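Local atomic coordinates of mannan endo-1,4-beta-mannosidase (Bacillus subtilis, PDB entry 3CBW), a protein that hydrolyses internal beta-1,4-mannosidic linkages in mannan, galactomannan and glucomannan, and so takes part in glucomannan degradation. Residues 26-29 / 30-34. The protein carries 3 engineered substitutions. Sequence-based numbering, arbitrary orientation.
Sequences VMNW and LAHLP
His32 turns its ring back along the helix to the carbonyl of Asn28: ND1 donates to Asn28 O at 2.8 Å, with the oxygen close to the ring plane. The backbone N of His32 reaches the same oxygen, more loosely, from the other face of the carbonyl, so one acceptor serves two donors. A torsion that sets CG beside the residue's own N (chi1 -76°) makes this return possible. The Asn28 amide stands almost perpendicular to the imidazole, 79° between planes, and its OD1 is held by Val12 N. Histidine suits this place because both ring nitrogens are used, NE2 in a hydrogen bond with Glu345; an alanine here would probably leave that carboxylate without its imidazole mate and Asn28 O with the weaker backbone donor. This C-terminal part of helix 21-32 passes into a 3-10 segment at 33-34, ahead of strand 41-49 of the family 26 TIM barrel. Facing the barrel, Leu33 lays CD2 over the six-membered ring of Trp29 in a CH-pi contact, 4.0 Å from the centroid, while Leu30 CD2 meets Trp29 CZ3 at 3.8 Å. Forked leucines and flat indole together pack on Leu42. Compact Val26 fits beside Leu30, CG1 to CD1 3.8 Å, against Ile221; Leu30 also meets Ile302.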
loop_
_atom_site.group_PDB
_atom_site.type_symbol
_atom_site.label_atom_id
_atom_site.label_comp_id
_atom_site.label_asym_id
_atom_site.label_seq_id
_atom_site.Cartn_x
_atom_site.Cartn_y
_atom_site.Cartn_z
ATOM N N VAL A 26 -6.116 15.668 -2.028
ATOM C CA VAL A 26 -6.124 14.524 -1.129
ATOM C C VAL A 26 -4.773 14.377 -0.429
ATOM O O VAL A 26 -4.728 14.114 0.775
ATOM C CB VAL A 26 -6.518 13.236 -1.884
ATOM C CG1 VAL A 26 -6.177 11.973 -1.085
ATOM C CG2 VAL A 26 -7.997 13.282 -2.232
ATOM N N MET A 27 -3.671 14.561 -1.155
ATOM C CA MET A 27 -2.366 14.405 -0.528
ATOM C C MET A 27 -2.159 15.435 0.584
ATOM O O MET A 27 -1.686 15.099 1.675
ATOM C CB MET A 27 -1.241 14.521 -1.564
ATOM C CG MET A 27 0.131 14.210 -0.986
ATOM S SD MET A 27 0.340 12.477 -0.397
ATOM C CE MET A 27 0.928 12.783 1.290
ATOM N N ASN A 28 -2.485 16.696 0.312
ATOM C CA ASN A 28 -2.345 17.724 1.330
ATOM C C ASN A 28 -3.249 17.444 2.531
ATOM O O ASN A 28 -2.858 17.632 3.691
ATOM C CB ASN A 28 -2.631 19.114 0.748
ATOM C CG ASN A 28 -2.237 20.219 1.701
ATOM O OD1 ASN A 28 -1.148 20.192 2.258
ATOM N ND2 ASN A 28 -3.119 21.183 1.899
ATOM N N TRP A 29 -4.476 17.020 2.255
ATOM C CA TRP A 29 -5.423 16.673 3.305
ATOM C C TRP A 29 -4.903 15.519 4.173
ATOM O O TRP A 29 -4.912 15.601 5.403
ATOM C CB TRP A 29 -6.769 16.360 2.663
ATOM C CG TRP A 29 -7.881 16.036 3.605
ATOM C CD1 TRP A 29 -8.741 16.916 4.206
ATOM C CD2 TRP A 29 -8.287 14.730 4.026
ATOM N NE1 TRP A 29 -9.645 16.232 4.979
ATOM C CE2 TRP A 29 -9.400 14.889 4.872
ATOM C CE3 TRP A 29 -7.829 13.430 3.747
ATOM C CZ2 TRP A 29 -10.036 13.809 5.480
ATOM C CZ3 TRP A 29 -8.468 12.357 4.332
ATOM C CH2 TRP A 29 -9.562 12.551 5.192
ATOM N N LEU A 30 -4.417 14.453 3.538
ATOM C CA LEU A 30 -3.871 13.308 4.277
ATOM C C LEU A 30 -2.718 13.743 5.188
ATOM O O LEU A 30 -2.672 13.361 6.359
ATOM C CB LEU A 30 -3.385 12.212 3.314
ATOM C CG LEU A 30 -4.456 11.379 2.602
ATOM C CD1 LEU A 30 -3.779 10.537 1.526
ATOM C CD2 LEU A 30 -5.231 10.487 3.575
ATOM N N ALA A 31 -1.814 14.559 4.654
ATOM C CA ALA A 31 -0.613 14.910 5.383
ATOM C C ALA A 31 -0.924 15.697 6.648
ATOM O O ALA A 31 -0.167 15.649 7.624
ATOM C CB ALA A 31 0.313 15.708 4.504
ATOM N N HIS A 32 -2.040 16.421 6.634
ATOM C CA HIS A 32 -2.408 17.264 7.774
ATOM C C HIS A 32 -3.266 16.578 8.838
ATOM O O HIS A 32 -3.569 17.189 9.873
ATOM C CB HIS A 32 -3.107 18.537 7.296
ATOM C CG HIS A 32 -2.180 19.550 6.709
ATOM N ND1 HIS A 32 -1.725 19.483 5.412
ATOM C CD2 HIS A 32 -1.645 20.675 7.240
ATOM C CE1 HIS A 32 -0.938 20.517 5.171
ATOM N NE2 HIS A 32 -0.876 21.257 6.266
ATOM N N LEU A 33 -3.654 15.322 8.620
ATOM C CA LEU A 33 -4.521 14.641 9.582
ATOM C C LEU A 33 -3.993 14.627 11.026
ATOM O O LEU A 33 -4.789 14.813 11.947
ATOM C CB LEU A 33 -4.853 13.220 9.115
ATOM C CG LEU A 33 -5.797 13.154 7.905
ATOM C CD1 LEU A 33 -5.846 11.745 7.356
ATOM C CD2 LEU A 33 -7.217 13.649 8.252
ATOM N N PRO A 34 -2.679 14.394 11.245
ATOM C CA PRO A 34 -2.225 14.334 12.650
ATOM C C PRO A 34 -2.329 15.644 13.435
ATOM O O PRO A 34 -2.121 15.639 14.649
ATOM C CB PRO A 34 -0.759 13.901 12.519
ATOM C CG PRO A 34 -0.693 13.199 11.180
ATOM C CD PRO A 34 -1.572 14.067 10.326
#